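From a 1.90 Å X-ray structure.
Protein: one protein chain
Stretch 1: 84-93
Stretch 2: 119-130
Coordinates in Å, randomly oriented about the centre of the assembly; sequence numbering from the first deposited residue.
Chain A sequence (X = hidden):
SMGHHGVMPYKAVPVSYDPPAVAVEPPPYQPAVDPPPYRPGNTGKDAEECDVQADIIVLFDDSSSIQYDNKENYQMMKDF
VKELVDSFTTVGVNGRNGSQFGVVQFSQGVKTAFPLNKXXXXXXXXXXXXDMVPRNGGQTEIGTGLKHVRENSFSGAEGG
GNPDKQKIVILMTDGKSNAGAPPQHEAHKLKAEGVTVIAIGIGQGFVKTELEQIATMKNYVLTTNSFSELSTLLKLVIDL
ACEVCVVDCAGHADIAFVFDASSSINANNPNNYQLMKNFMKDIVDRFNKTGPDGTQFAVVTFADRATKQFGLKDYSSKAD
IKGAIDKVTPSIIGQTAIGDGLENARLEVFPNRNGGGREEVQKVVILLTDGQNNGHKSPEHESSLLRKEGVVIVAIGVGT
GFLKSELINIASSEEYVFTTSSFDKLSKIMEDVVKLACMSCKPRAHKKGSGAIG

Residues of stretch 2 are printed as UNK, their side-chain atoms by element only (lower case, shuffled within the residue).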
# COMPACT_ATOMS: atom_id res chain seq x y z
N LEU A 84 -13.04 8.54 15.39
CA LEU A 84 -11.68 8.01 15.27
C LEU A 84 -10.93 8.12 16.59
O LEU A 84 -10.32 7.16 17.05
CB LEU A 84 -10.89 8.78 14.20
CG LEU A 84 -11.44 8.64 12.78
CD1 LEU A 84 -10.70 9.57 11.82
CD2 LEU A 84 -11.33 7.19 12.33
N VAL A 85 -10.95 9.31 17.17
CA VAL A 85 -10.29 9.54 18.45
C VAL A 85 -10.74 8.51 19.49
O VAL A 85 -9.92 7.94 20.21
CB VAL A 85 -10.59 10.94 18.98
CG1 VAL A 85 -10.12 11.08 20.43
CG2 VAL A 85 -9.93 11.99 18.09
N ASP A 86 -12.04 8.26 19.55
CA ASP A 86 -12.62 7.34 20.53
C ASP A 86 -12.38 5.88 20.19
O ASP A 86 -12.77 5.00 20.95
CB ASP A 86 -14.12 7.61 20.69
CG ASP A 86 -14.41 8.78 21.62
OD1 ASP A 86 -13.48 9.22 22.34
OD2 ASP A 86 -15.56 9.27 21.64
N SER A 87 -11.74 5.62 19.05
CA SER A 87 -11.41 4.26 18.62
C SER A 87 -10.00 3.82 19.05
O SER A 87 -9.65 2.62 18.95
CB SER A 87 -11.53 4.17 17.10
OG SER A 87 -12.82 4.58 16.67
N PHE A 88 -9.19 4.76 19.52
CA PHE A 88 -7.82 4.45 19.92
C PHE A 88 -7.71 4.46 21.43
O PHE A 88 -7.70 5.51 22.06
CB PHE A 88 -6.83 5.44 19.28
CG PHE A 88 -6.68 5.23 17.80
CD1 PHE A 88 -5.79 4.29 17.31
CD2 PHE A 88 -7.46 5.93 16.91
CE1 PHE A 88 -5.66 4.08 15.97
CE2 PHE A 88 -7.34 5.73 15.56
CZ PHE A 88 -6.44 4.79 15.09
N THR A 89 -7.61 3.26 22.00
CA THR A 89 -7.72 3.08 23.44
C THR A 89 -6.61 3.79 24.22
O THR A 89 -6.85 4.24 25.33
CB THR A 89 -7.76 1.58 23.81
OG1 THR A 89 -6.52 0.97 23.46
CG2 THR A 89 -8.89 0.89 23.07
N THR A 90 -5.42 3.90 23.64
CA THR A 90 -4.27 4.50 24.35
C THR A 90 -4.17 6.04 24.23
O THR A 90 -3.25 6.66 24.78
CB THR A 90 -2.92 3.87 23.91
OG1 THR A 90 -2.66 4.16 22.54
CG2 THR A 90 -2.96 2.35 24.10
N VAL A 91 -5.11 6.65 23.51
CA VAL A 91 -5.20 8.11 23.49
C VAL A 91 -5.68 8.58 24.86
O VAL A 91 -6.72 8.12 25.34
CB VAL A 91 -6.18 8.61 22.39
CG1 VAL A 91 -6.31 10.14 22.42
CG2 VAL A 91 -5.73 8.16 21.03
N GLY A 92 -4.93 9.47 25.50
CA GLY A 92 -5.26 9.93 26.84
C GLY A 92 -4.59 9.10 27.92
O GLY A 92 -4.77 9.33 29.12
N VAL A 93 -3.82 8.11 27.51
CA VAL A 93 -3.06 7.32 28.46
C VAL A 93 -1.81 8.06 28.88
O VAL A 93 -1.04 8.53 28.04
CB VAL A 93 -2.64 5.95 27.90
CG1 VAL A 93 -1.33 5.49 28.54
CG2 VAL A 93 -3.74 4.94 28.12
N UNK A 119 -3.15 18.40 23.37
CA UNK A 119 -4.17 17.89 24.28
C UNK A 119 -3.78 16.53 24.83
O UNK A 119 -3.03 15.79 24.19
c UNK A 119 -6.04 19.12 23.08
c UNK A 119 -7.02 21.55 22.13
c UNK A 119 -6.78 21.38 23.49
c UNK A 119 -6.76 20.51 21.26
c UNK A 119 -5.53 17.80 23.59
c UNK A 119 -6.30 20.17 23.95
c UNK A 119 -6.27 19.32 21.73
N UNK A 120 -4.30 16.21 26.01
CA UNK A 120 -3.85 15.04 26.75
C UNK A 120 -4.98 14.05 27.10
O UNK A 120 -4.72 12.99 27.65
c UNK A 120 -1.91 16.36 27.75
c UNK A 120 0.63 16.36 27.59
c UNK A 120 -0.64 15.52 27.73
n UNK A 120 0.91 16.77 26.18
c UNK A 120 -3.14 15.50 28.02
N UNK A 121 -6.22 14.41 26.79
CA UNK A 121 -7.34 13.47 26.93
C UNK A 121 -8.21 13.44 25.68
O UNK A 121 -8.24 14.41 24.91
c UNK A 121 -7.45 14.04 29.39
c UNK A 121 -8.25 13.84 28.12
o UNK A 121 -8.97 15.04 27.81
N UNK A 122 -8.93 12.34 25.49
CA UNK A 122 -9.88 12.22 24.40
C UNK A 122 -10.89 13.38 24.37
O UNK A 122 -11.21 13.90 23.30
c UNK A 122 -9.82 9.67 24.06
n UNK A 122 -8.92 6.68 24.40
c UNK A 122 -10.63 10.89 24.49
c UNK A 122 -9.98 7.20 23.50
c UNK A 122 -10.69 8.42 24.07
N UNK A 123 -11.39 13.78 25.53
CA UNK A 123 -12.38 14.85 25.62
C UNK A 123 -11.82 16.16 25.10
O UNK A 123 -12.45 16.84 24.30
c UNK A 123 -14.12 16.52 28.69
o UNK A 123 -13.20 16.99 29.40
c UNK A 123 -13.84 16.20 27.24
c UNK A 123 -12.85 15.05 27.07
o UNK A 123 -15.27 16.32 29.13
N UNK A 124 -10.63 16.52 25.58
CA UNK A 124 -9.96 17.73 25.12
C UNK A 124 -9.67 17.72 23.62
O UNK A 124 -9.83 18.75 22.94
o UNK A 124 -10.03 18.89 27.60
c UNK A 124 -8.66 17.93 25.90
c UNK A 124 -8.90 18.44 27.31
o UNK A 124 -7.97 18.41 28.13
N UNK A 125 -9.25 16.58 23.09
CA UNK A 125 -9.01 16.44 21.65
C UNK A 125 -10.31 16.65 20.89
O UNK A 125 -10.35 17.37 19.89
c UNK A 125 -6.96 14.98 21.86
c UNK A 125 -6.45 13.56 21.95
c UNK A 125 -8.39 15.08 21.30
c UNK A 125 -8.39 14.86 19.79
N UNK A 126 -11.40 16.05 21.37
CA UNK A 126 -12.69 16.17 20.70
C UNK A 126 -13.20 17.61 20.68
O UNK A 126 -13.77 18.07 19.69
c UNK A 126 -13.36 13.72 20.93
c UNK A 126 -13.70 15.18 21.29
n UNK A 126 -15.90 11.75 23.02
c UNK A 126 -14.68 12.58 22.77
c UNK A 126 -14.46 12.73 21.27
N UNK A 127 -12.97 18.34 21.78
CA UNK A 127 -13.29 19.75 21.86
C UNK A 127 -12.45 20.56 20.87
O UNK A 127 -12.95 21.46 20.19
c UNK A 127 -14.69 23.68 23.98
c UNK A 127 -13.16 21.75 23.50
n UNK A 127 -16.00 24.30 23.59
c UNK A 127 -13.04 20.25 23.29
c UNK A 127 -14.60 22.21 23.55
N UNK A 128 -11.16 20.22 20.77
CA UNK A 128 -10.31 20.82 19.76
C UNK A 128 -10.88 20.66 18.37
O UNK A 128 -10.91 21.60 17.59
N UNK A 129 -11.33 19.45 18.04
CA UNK A 129 -11.93 19.17 16.73
C UNK A 129 -13.19 20.02 16.53
O UNK A 129 -13.38 20.65 15.47
c UNK A 129 -11.18 15.39 16.84
c UNK A 129 -13.16 17.43 15.40
c UNK A 129 -12.27 17.68 16.61
c UNK A 129 -10.98 16.85 16.52
N UNK A 130 -14.04 20.06 17.55
CA UNK A 130 -15.28 20.83 17.46
C UNK A 130 -15.01 22.32 17.24
O UNK A 130 -15.74 23.00 16.50
c UNK A 130 -17.48 21.29 18.66
c UNK A 130 -18.25 20.85 17.42
o UNK A 130 -18.26 19.67 17.06
c UNK A 130 -16.12 20.63 18.74
n UNK A 130 -18.89 21.80 16.75

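Position 119 carries one carbon and then a ring of six carbons, with no heteroatom, and stays out of reach of stretch 1: Phe119. Position 120 has four carbons in a row ending in nitrogen, a lysine whose end leads away from the contact. Lys120 contributes backbone instead: its O lies 3.2 Å from Gly92 CA, in a CA-H...O contact.

At 121 one carbon carries an oxygen and a carbon, which makes Thr121. Its OG1 accepts from the N of position 124 at 3.1 Å, capping the helix that begins at the next residue. Its CA is 4.1 Å from Gly92 CA; a CB on Gly92 would come within 3.6 Å of it, and phi/psi of 92/0 call for glycine in any case.

Position 122 again shows four carbons in a row and a terminal nitrogen, here reaching into the turns of stretch 1. This is Lys122, and its NZ donates to Phe88 O at 2.9 Å and to Val91 O at 2.8 Å. Position 123, with three carbons, the third bearing two oxygens, is Glu123, pointing away. Position 124 has two carbons, the second bearing two oxygens: Asp124, also without contact.

Four carbons forked at the first, one arm two carbons long, identify 125 as Ile125. It faces stretch 1, its CG2 3.7 Å from Val85 CG2 and its CD1 3.5 Å from Val91 CG1. At 126 an unbranched four-carbon chain ends in a nitrogen 2.9 Å from Asp86 OD2; this is Lys126, and the pair is a hydrogen-bonded salt bridge.

Position 127 has the same four carbons and nitrogen but lies out of reach: Lys127. Position 128 has no side-chain atoms, hence Gly128; a CB there would clash with Phe119 CE2, at 2.6 Å. Position 129 repeats the forked four-carbon pattern. It is Ile129, whose CD1 meets Val85 CG2 at 3.8 Å. Position 130, three carbons with one oxygen and one nitrogen on the third, is Gln130, beyond reach.

The contact works by dividing its tasks. Val85 is a knob among Lys122, Ile125, Lys126 and Ile129, residues spaced along the helix so that they line the same side. The lysines serve twice: their aliphatic carbons pack beside the knob, while their amines find oxygens. Lys122 NZ ties down carbonyls of a turning backbone, and Lys126 NZ pairs with a carboxylate. Just before the helix, Gly92 lies against the backbone of Lys120 and Thr121; its backbone angles, which would jam a CB against the preceding carbonyl O, are what call for glycine there.

Stretch 2, residues 119-130: FKTKEDIKKGIQ
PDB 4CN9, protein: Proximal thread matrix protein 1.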